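Local coordinates for transcriptional activator PlcR protein (Bacillus thuringiensis, PDB 3U3W) that activates transcription as a quorum-sensing virulence regulator, binding DNA through a helix-turn-helix domain once the signal peptide PapR occupies its tetratricopeptide-type helical domain, at residues Asn100-Glu105 and Gln113-Gln118; Leu238-Gly243 and Lys276-Asn281. All coordinates share one frame; numbering follows the deposited sequence.

Contact 1. Residues Asn100-Glu105 and Gln113-Gln118; sequences NELKKE and QFLQWQ
L102 and L115 bring the backbones nearest each other, CA to CA 6.8 Å, where the end of helix 91-102 meets helix 109-125 in a helical hairpin of the TPR-like regulatory domain. Helix 91-102 runs out into a type I turn from L102 to E105, closed by E105 N on L102 O at 3.2 Å, and E105 leaves helical geometry with positive phi. No hydrogen bond joins the two segments; the contact is apolar. The L102 and L115 side chains run past each other in opposite directions, with L102 CD2 set 3.7 Å from L115 CB. The same methyl reaches on to the aliphatic part of Q116, lying 4.0 Å from Q116 CG. L115 spreads its fork toward E101: CD2 comes within 3.8 Å of E101 CG, and CD1 lies close to both E101 CG and L102 CD2. E101 therefore offers its methylenes to the leucine while its charged end turns away, the chain going out opposite its backbone N (chi1 -172°) and then bending at chi2 (68°). That carboxylate forms a salt bridge with R74 through OE2, and both E101 and L115 also pack on F78 of helix 72-87. On the other carboxylate oxygen, K104 NZ meets E101 OE1 at 3.1 Å from the syn side, 34° out of the carboxylate plane.

Contact 2. Residues Leu238-Gly243 and Lys276-Asn281; sequences LYYQRG and KEALVN
The ring of Y240 meets segment 276-281 along its edge and at its phenol end: L279 CD2 lies at the rim, in the ring plane, 3.8 Å from Y240 CD1, and the carbonyl oxygen of A278 sits farther along the same edge, near the plane and 3.6 Å from Y240 CE1. The methyl of A278 instead stands off the plane, toward the rim at the phenol end, its CB being 3.7 Å from Y240 CZ. With CG opposite its own backbone N (chi1 176°), Y240 carries its ring across to segment 276-281; the nearest CA atoms, those of Y240 and L279, are 8.3 Å apart. L279 reaches back past it: its CG stands opposite the carbonyl carbon (chi1 -81°), and the two side chains slide by one another in opposite directions. L279 also rests on F267, tying this C-terminal segment to helix 253-269. About a quarter-turn round helix 235-248, Y239 packs on K262 and F266 and touches I269 of the second subunit. The pocket of the bound PapR peptide borders the contact, since Y240 packs on an apolar side chain of the peptide and A278 on an acidic one. Two aliphatic groups and the backbone carbonyl of A278 thus receive the tyrosine, whose hydroxyl donates to A278 O at 3.3 Å, a weak hydrogen bond. So long a bond probably adds little beside the apolar packing, but it gives this buried phenol a polar partner, while the packing of Y240 on the peptide lets the same residue contact both the C-terminal segment and the ligand.

In the fold
Contacts 1 and 2 come one after the other along the chain within the C-terminal regulatory domain, their centres 34 Å apart and nearest atoms about 18 Å apart. They share no helix. Contact 1 joins sequence neighbours across a short turn and is partly buried; its leucines are apolar, while charged groups collect toward helix 72-87. Contact 2 is buried and links segments with 32 residues, including helix 253-269, between them, bringing a segment without regular helix back onto helix 235-248 through an aromatic ring and a weak hydrogen bond. In contact 2 the touching residues Y240 and A278 themselves meet the peptide; in contact 1 only W117, beside the contact on helix 109-125, packs on its backbone.

Contact 1. Residues Asn100-Glu105 and Gln113-Gln118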
ATOM      1  N   ASN A 100      -1.510  26.557 -10.177  1.00 37.97           N
ATOM      2  CA  ASN A 100      -0.220  27.166  -9.832  1.00 48.68           C
ATOM      3  C   ASN A 100       0.965  26.338 -10.282  1.00 43.50           C
ATOM      4  O   ASN A 100       1.902  26.857 -10.881  1.00 47.59           O
ATOM      5  CB  ASN A 100      -0.130  27.470  -8.335  1.00 36.29           C
ATOM      6  CG  ASN A 100      -0.955  28.690  -7.954  1.00 65.75           C
ATOM      7  OD1 ASN A 100      -1.222  29.553  -8.798  1.00 60.73           O
ATOM      8  ND2 ASN A 100      -1.369  28.767  -6.691  1.00 57.72           N
ATOM      9  N   GLU A 101       0.908  25.043 -10.006  1.00 46.20           N
ATOM     10  CA  GLU A 101       1.957  24.144 -10.437  1.00 40.99           C
ATOM     11  C   GLU A 101       2.046  24.083 -11.960  1.00 44.65           C
ATOM     12  O   GLU A 101       3.132  23.985 -12.532  1.00 49.55           O
ATOM     13  CB  GLU A 101       1.720  22.749  -9.860  1.00 40.11           C
ATOM     14  CG  GLU A 101       2.869  21.798 -10.102  1.00 43.24           C
ATOM     15  CD  GLU A 101       4.112  22.188  -9.312  1.00 57.31           C
ATOM     16  OE1 GLU A 101       3.947  22.752  -8.205  1.00 50.54           O
ATOM     17  OE2 GLU A 101       5.242  21.938  -9.803  1.00 43.92           O
ATOM     18  N   LEU A 102       0.891  24.127 -12.614  1.00 46.21           N
ATOM     19  CA  LEU A 102       0.830  23.972 -14.065  1.00 50.34           C
ATOM     20  C   LEU A 102       1.494  25.126 -14.800  1.00 56.18           C
ATOM     21  O   LEU A 102       2.036  24.943 -15.896  1.00 54.80           O
ATOM     22  CB  LEU A 102      -0.625  23.823 -14.533  1.00 37.06           C
ATOM     23  CG  LEU A 102      -1.154  22.390 -14.589  1.00 44.49           C
ATOM     24  CD1 LEU A 102      -2.685  22.351 -14.691  1.00 38.06           C
ATOM     25  CD2 LEU A 102      -0.504  21.674 -15.772  1.00 35.60           C
ATOM     26  N   LYS A 103       1.451  26.315 -14.202  1.00 46.42           N
ATOM     27  CA  LYS A 103       1.952  27.498 -14.893  1.00 69.19           C
ATOM     28  C   LYS A 103       3.467  27.690 -14.747  1.00 68.51           C
ATOM     29  O   LYS A 103       4.045  28.594 -15.352  1.00 71.91           O
ATOM     30  CB  LYS A 103       1.144  28.754 -14.519  1.00 60.41           C
ATOM     31  CG  LYS A 103       1.190  29.144 -13.065  1.00 60.86           C
ATOM     32  CD  LYS A 103       0.183  30.256 -12.774  1.00 59.59           C
ATOM     33  CE  LYS A 103       0.096  31.254 -13.936  1.00 72.96           C
ATOM     34  NZ  LYS A 103       0.271  32.683 -13.512  1.00 52.24           N
ATOM     35  N   LYS A 104       4.105  26.825 -13.959  1.00 60.11           N
ATOM     36  CA  LYS A 104       5.566  26.728 -13.952  1.00 44.59           C
ATOM     37  C   LYS A 104       6.086  26.137 -15.265  1.00 66.61           C
ATOM     38  O   LYS A 104       7.270  26.244 -15.571  1.00 83.21           O
ATOM     39  CB  LYS A 104       6.069  25.886 -12.781  1.00 41.91           C
ATOM     40  CG  LYS A 104       5.733  26.441 -11.404  1.00 52.23           C
ATOM     41  CD  LYS A 104       6.330  25.548 -10.310  1.00 53.34           C
ATOM     42  CE  LYS A 104       5.777  25.893  -8.925  1.00 58.63           C
ATOM     43  NZ  LYS A 104       6.200  24.911  -7.873  1.00 57.27           N
ATOM     44  N   GLU A 105       5.200  25.506 -16.032  1.00 54.05           N
ATOM     45  CA  GLU A 105       5.547  25.011 -17.359  1.00 62.96           C
ATOM     46  C   GLU A 105       6.767  24.078 -17.398  1.00 76.96           C
ATOM     47  O   GLU A 105       7.461  24.015 -18.413  1.00 82.69           O
ATOM     48  CB  GLU A 105       5.787  26.193 -18.299  1.00 81.03           C
ATOM     49  CG  GLU A 105       4.620  27.156 -18.386  1.00 90.85           C
ATOM     50  CD  GLU A 105       3.414  26.529 -19.051  1.00 98.61           C
ATOM     51  OE1 GLU A 105       3.610  25.579 -19.842  1.00 94.45           O
ATOM     52  OE2 GLU A 105       2.278  26.981 -18.777  1.00 99.27           O
ATOM     53  N   GLN A 113       0.836  15.238 -16.995  1.00 35.34           N
ATOM     54  CA  GLN A 113      -0.408  14.523 -17.246  1.00 35.13           C
ATOM     55  C   GLN A 113      -1.263  14.384 -15.994  1.00 35.93           C
ATOM     56  O   GLN A 113      -2.482  14.545 -16.047  1.00 29.78           O
ATOM     57  CB  GLN A 113      -0.133  13.155 -17.839  1.00 32.99           C
ATOM     58  CG  GLN A 113      -1.371  12.509 -18.395  1.00 33.70           C
ATOM     59  CD  GLN A 113      -1.150  11.056 -18.676  1.00 38.29           C
ATOM     60  OE1 GLN A 113      -0.699  10.329 -17.804  1.00 40.56           O
ATOM     61  NE2 GLN A 113      -1.441  10.619 -19.899  1.00 40.43           N
ATOM     62  N   PHE A 114      -0.618  14.089 -14.871  1.00 32.40           N
ATOM     63  CA  PHE A 114      -1.310  14.013 -13.599  1.00 22.66           C
ATOM     64  C   PHE A 114      -1.969  15.363 -13.237  1.00 29.91           C
ATOM     65  O   PHE A 114      -3.130  15.412 -12.838  1.00 28.59           O
ATOM     66  CB  PHE A 114      -0.344  13.579 -12.487  1.00 28.49           C
ATOM     67  CG  PHE A 114      -0.919  13.731 -11.116  1.00 17.49           C
ATOM     68  CD1 PHE A 114      -1.671  12.714 -10.556  1.00 25.37           C
ATOM     69  CD2 PHE A 114      -0.773  14.916 -10.421  1.00 23.24           C
ATOM     70  CE1 PHE A 114      -2.229  12.862  -9.301  1.00 31.59           C
ATOM     71  CE2 PHE A 114      -1.329  15.080  -9.165  1.00 27.48           C
ATOM     72  CZ  PHE A 114      -2.063  14.054  -8.601  1.00 33.00           C
ATOM     73  N   LEU A 115      -1.225  16.460 -13.381  1.00 36.78           N
ATOM     74  CA  LEU A 115      -1.768  17.799 -13.116  1.00 34.84           C
ATOM     75  C   LEU A 115      -2.997  18.126 -13.983  1.00 29.43           C
ATOM     76  O   LEU A 115      -4.021  18.591 -13.486  1.00 29.22           O
ATOM     77  CB  LEU A 115      -0.693  18.861 -13.337  1.00 34.28           C
ATOM     78  CG  LEU A 115       0.606  18.788 -12.527  1.00 38.69           C
ATOM     79  CD1 LEU A 115       1.616  19.755 -13.126  1.00 28.88           C
ATOM     80  CD2 LEU A 115       0.374  19.047 -11.025  1.00 28.06           C
ATOM     81  N   GLN A 116      -2.867  17.883 -15.281  1.00 20.00           N
ATOM     82  CA  GLN A 116      -3.929  18.144 -16.245  1.00 38.28           C
ATOM     83  C   GLN A 116      -5.184  17.314 -15.974  1.00 37.12           C
ATOM     84  O   GLN A 116      -6.287  17.861 -15.937  1.00 31.49           O
ATOM     85  CB  GLN A 116      -3.425  17.916 -17.678  1.00 30.78           C
ATOM     86  CG  GLN A 116      -2.322  18.896 -18.086  1.00 45.86           C
ATOM     87  CD  GLN A 116      -2.066  18.928 -19.583  1.00 57.32           C
ATOM     88  OE1 GLN A 116      -1.546  17.968 -20.159  1.00 68.18           O
ATOM     89  NE2 GLN A 116      -2.431  20.037 -20.223  1.00 66.81           N
ATOM     90  N   TRP A 117      -5.003  16.003 -15.786  1.00 30.78           N
ATOM     91  CA  TRP A 117      -6.085  15.122 -15.349  1.00 24.13           C
ATOM     92  C   TRP A 117      -6.810  15.742 -14.155  1.00 34.38           C
ATOM     93  O   TRP A 117      -8.017  15.977 -14.217  1.00 26.56           O
ATOM     94  CB  TRP A 117      -5.546  13.700 -15.049  1.00 33.01           C
ATOM     95  CG  TRP A 117      -6.359  12.860 -14.100  1.00 33.96           C
ATOM     96  CD1 TRP A 117      -7.724  12.785 -14.014  1.00 36.38           C
ATOM     97  CD2 TRP A 117      -5.849  11.986 -13.078  1.00 32.10           C
ATOM     98  NE1 TRP A 117      -8.092  11.912 -13.006  1.00 34.89           N
ATOM     99  CE2 TRP A 117      -6.959  11.418 -12.417  1.00 29.43           C
ATOM    100  CE3 TRP A 117      -4.565  11.629 -12.664  1.00 40.46           C
ATOM    101  CZ2 TRP A 117      -6.817  10.525 -11.362  1.00 32.66           C
ATOM    102  CZ3 TRP A 117      -4.431  10.727 -11.619  1.00 36.12           C
ATOM    103  CH2 TRP A 117      -5.548  10.195 -10.979  1.00 35.69           C
ATOM    104  N   GLN A 118      -6.077  16.051 -13.087  1.00 28.54           N
ATOM    105  CA  GLN A 118      -6.710  16.580 -11.881  1.00 25.98           C
ATOM    106  C   GLN A 118      -7.364  17.952 -12.111  1.00 33.46           C
ATOM    107  O   GLN A 118      -8.401  18.270 -11.519  1.00 22.33           O
ATOM    108  CB  GLN A 118      -5.703  16.667 -10.723  1.00 25.82           C
ATOM    109  CG  GLN A 118      -5.195  15.323 -10.250  1.00 28.53           C
ATOM    110  CD  GLN A 118      -6.236  14.541  -9.443  1.00 35.44           C
ATOM    111  OE1 GLN A 118      -7.190  15.108  -8.903  1.00 32.36           O
ATOM    112  NE2 GLN A 118      -6.046  13.231  -9.354  1.00 36.77           N
TER

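Contact 2. Residues Leu238-Gly243 and Lys276-Asn281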
ATOM      1  N   LEU A 238     -19.658   2.482   0.565  1.00 28.39           N
ATOM      2  CA  LEU A 238     -20.115   1.156   0.147  1.00 25.09           C
ATOM      3  C   LEU A 238     -21.299   0.666   0.974  1.00 31.40           C
ATOM      4  O   LEU A 238     -22.296   0.237   0.416  1.00 34.91           O
ATOM      5  CB  LEU A 238     -18.959   0.148   0.201  1.00 24.42           C
ATOM      6  CG  LEU A 238     -17.972   0.343  -0.966  1.00 24.70           C
ATOM      7  CD1 LEU A 238     -16.663  -0.423  -0.775  1.00 15.73           C
ATOM      8  CD2 LEU A 238     -18.641  -0.021  -2.300  1.00 23.31           C
ATOM      9  N   TYR A 239     -21.199   0.746   2.297  1.00 27.50           N
ATOM     10  CA  TYR A 239     -22.335   0.443   3.153  1.00 33.10           C
ATOM     11  C   TYR A 239     -23.550   1.291   2.846  1.00 31.77           C
ATOM     12  O   TYR A 239     -24.666   0.803   2.922  1.00 33.78           O
ATOM     13  CB  TYR A 239     -21.983   0.589   4.631  1.00 28.45           C
ATOM     14  CG  TYR A 239     -21.202  -0.585   5.128  1.00 29.83           C
ATOM     15  CD1 TYR A 239     -21.738  -1.864   5.083  1.00 29.55           C
ATOM     16  CD2 TYR A 239     -19.916  -0.425   5.605  1.00 31.66           C
ATOM     17  CE1 TYR A 239     -21.014  -2.956   5.517  1.00 28.48           C
ATOM     18  CE2 TYR A 239     -19.185  -1.501   6.038  1.00 37.24           C
ATOM     19  CZ  TYR A 239     -19.739  -2.766   5.995  1.00 36.38           C
ATOM     20  OH  TYR A 239     -18.991  -3.830   6.437  1.00 45.33           O
ATOM     21  N   TYR A 240     -23.326   2.561   2.526  1.00 24.21           N
ATOM     22  CA  TYR A 240     -24.414   3.452   2.181  1.00 29.15           C
ATOM     23  C   TYR A 240     -25.057   2.923   0.888  1.00 37.85           C
ATOM     24  O   TYR A 240     -26.267   2.673   0.830  1.00 36.13           O
ATOM     25  CB  TYR A 240     -23.902   4.899   2.020  1.00 20.93           C
ATOM     26  CG  TYR A 240     -24.971   5.866   1.555  1.00 35.76           C
ATOM     27  CD1 TYR A 240     -25.784   6.530   2.472  1.00 39.14           C
ATOM     28  CD2 TYR A 240     -25.185   6.102   0.193  1.00 32.88           C
ATOM     29  CE1 TYR A 240     -26.781   7.403   2.044  1.00 47.80           C
ATOM     30  CE2 TYR A 240     -26.175   6.983  -0.238  1.00 27.19           C
ATOM     31  CZ  TYR A 240     -26.966   7.623   0.687  1.00 32.83           C
ATOM     32  OH  TYR A 240     -27.941   8.480   0.261  1.00 53.99           O
ATOM     33  N   GLN A 241     -24.234   2.729  -0.135  1.00 21.62           N
ATOM     34  CA  GLN A 241     -24.707   2.167  -1.387  1.00 26.63           C
ATOM     35  C   GLN A 241     -25.449   0.839  -1.208  1.00 38.69           C
ATOM     36  O   GLN A 241     -26.422   0.566  -1.909  1.00 36.70           O
ATOM     37  CB  GLN A 241     -23.556   1.971  -2.360  1.00 23.86           C
ATOM     38  CG  GLN A 241     -24.048   1.689  -3.745  1.00 24.45           C
ATOM     39  CD  GLN A 241     -24.960   2.792  -4.207  1.00 29.58           C
ATOM     40  OE1 GLN A 241     -24.601   3.970  -4.149  1.00 38.78           O
ATOM     41  NE2 GLN A 241     -26.163   2.430  -4.627  1.00 39.96           N
ATOM     42  N   ARG A 242     -24.985   0.013  -0.278  1.00 31.71           N
ATOM     43  CA  ARG A 242     -25.599  -1.284  -0.067  1.00 30.21           C
ATOM     44  C   ARG A 242     -26.952  -1.097   0.609  1.00 39.88           C
ATOM     45  O   ARG A 242     -27.916  -1.780   0.277  1.00 41.18           O
ATOM     46  CB  ARG A 242     -24.671  -2.234   0.697  1.00 30.78           C
ATOM     47  CG  ARG A 242     -25.117  -2.632   2.087  1.00 45.78           C
ATOM     48  CD  ARG A 242     -25.296  -4.145   2.262  1.00 37.16           C
ATOM     49  NE  ARG A 242     -24.064  -4.935   2.193  1.00 44.84           N
ATOM     50  CZ  ARG A 242     -23.400  -5.409   3.251  1.00 62.84           C
ATOM     51  NH1 ARG A 242     -23.852  -5.151   4.471  1.00 59.17           N
ATOM     52  NH2 ARG A 242     -22.280  -6.139   3.097  1.00 32.83           N
ATOM     53  N   GLY A 243     -27.038  -0.141   1.525  1.00 32.79           N
ATOM     54  CA  GLY A 243     -28.327   0.262   2.061  1.00 38.11           C
ATOM     55  C   GLY A 243     -29.296   0.722   0.965  1.00 44.85           C
ATOM     56  O   GLY A 243     -30.471   0.354   0.975  1.00 36.52           O
ATOM     57  N   LYS A 276     -22.371  13.162   5.313  1.00 56.18           N
ATOM     58  CA  LYS A 276     -23.327  12.977   6.412  1.00 61.63           C
ATOM     59  C   LYS A 276     -24.740  13.439   6.052  1.00 72.35           C
ATOM     60  O   LYS A 276     -25.719  12.982   6.650  1.00 66.60           O
ATOM     61  CB  LYS A 276     -22.865  13.714   7.671  1.00 69.81           C
ATOM     62  CG  LYS A 276     -21.649  13.130   8.380  1.00 67.12           C
ATOM     63  CD  LYS A 276     -20.872  14.258   9.055  1.00 74.89           C
ATOM     64  CE  LYS A 276     -19.797  13.766  10.017  1.00 67.62           C
ATOM     65  NZ  LYS A 276     -20.344  13.484  11.375  1.00 64.61           N
ATOM     66  N   GLU A 277     -24.843  14.357   5.092  1.00 63.13           N
ATOM     67  CA  GLU A 277     -26.148  14.860   4.658  1.00 74.72           C
ATOM     68  C   GLU A 277     -26.999  13.745   4.072  1.00 72.41           C
ATOM     69  O   GLU A 277     -28.153  13.562   4.461  1.00 71.05           O
ATOM     70  CB  GLU A 277     -26.003  15.988   3.628  1.00 71.19           C
ATOM     71  CG  GLU A 277     -25.955  17.388   4.228  1.00 87.26           C
ATOM     72  CD  GLU A 277     -24.645  18.109   3.933  1.00100.59           C
ATOM     73  OE1 GLU A 277     -24.315  18.285   2.736  1.00100.08           O
ATOM     74  OE2 GLU A 277     -23.946  18.497   4.898  1.00 83.94           O
ATOM     75  N   ALA A 278     -26.418  13.000   3.138  1.00 55.77           N
ATOM     76  CA  ALA A 278     -27.141  11.949   2.440  1.00 62.78           C
ATOM     77  C   ALA A 278     -27.873  11.014   3.391  1.00 62.55           C
ATOM     78  O   ALA A 278     -28.755  10.262   2.975  1.00 66.22           O
ATOM     79  CB  ALA A 278     -26.195  11.162   1.553  1.00 57.19           C
ATOM     80  N   LEU A 279     -27.514  11.063   4.668  1.00 61.72           N
ATOM     81  CA  LEU A 279     -28.046  10.104   5.626  1.00 64.00           C
ATOM     82  C   LEU A 279     -29.333  10.552   6.314  1.00 73.02           C
ATOM     83  O   LEU A 279     -29.845   9.852   7.191  1.00 74.57           O
ATOM     84  CB  LEU A 279     -26.981   9.744   6.658  1.00 65.28           C
ATOM     85  CG  LEU A 279     -25.975   8.705   6.176  1.00 57.59           C
ATOM     86  CD1 LEU A 279     -24.771   8.675   7.098  1.00 52.66           C
ATOM     87  CD2 LEU A 279     -26.637   7.338   6.090  1.00 43.76           C
ATOM     88  N   VAL A 280     -29.854  11.711   5.919  1.00 76.26           N
ATOM     89  CA  VAL A 280     -31.122  12.192   6.463  1.00 80.93           C
ATOM     90  C   VAL A 280     -32.267  11.218   6.183  1.00 84.12           C
ATOM     91  O   VAL A 280     -32.441  10.745   5.054  1.00 71.73           O
ATOM     92  CB  VAL A 280     -31.497  13.584   5.915  1.00 81.81           C
ATOM     93  CG1 VAL A 280     -30.518  14.632   6.421  1.00 73.95           C
ATOM     94  CG2 VAL A 280     -31.545  13.562   4.391  1.00 89.17           C
ATOM     95  N   ASN A 281     -33.029  10.914   7.229  1.00 86.06           N
ATOM     96  CA  ASN A 281     -34.224  10.084   7.113  1.00 92.04           C
ATOM     97  C   ASN A 281     -33.954   8.617   6.777  1.00 94.37           C
ATOM     98  O   ASN A 281     -34.715   8.000   6.025  1.00104.31           O
ATOM     99  CB  ASN A 281     -35.206  10.690   6.099  1.00101.69           C
ATOM    100  CG  ASN A 281     -35.709  12.060   6.520  1.00103.97           C
ATOM    101  OD1 ASN A 281     -36.188  12.244   7.643  1.00103.95           O
ATOM    102  ND2 ASN A 281     -35.592  13.034   5.622  1.00 92.94           N
TER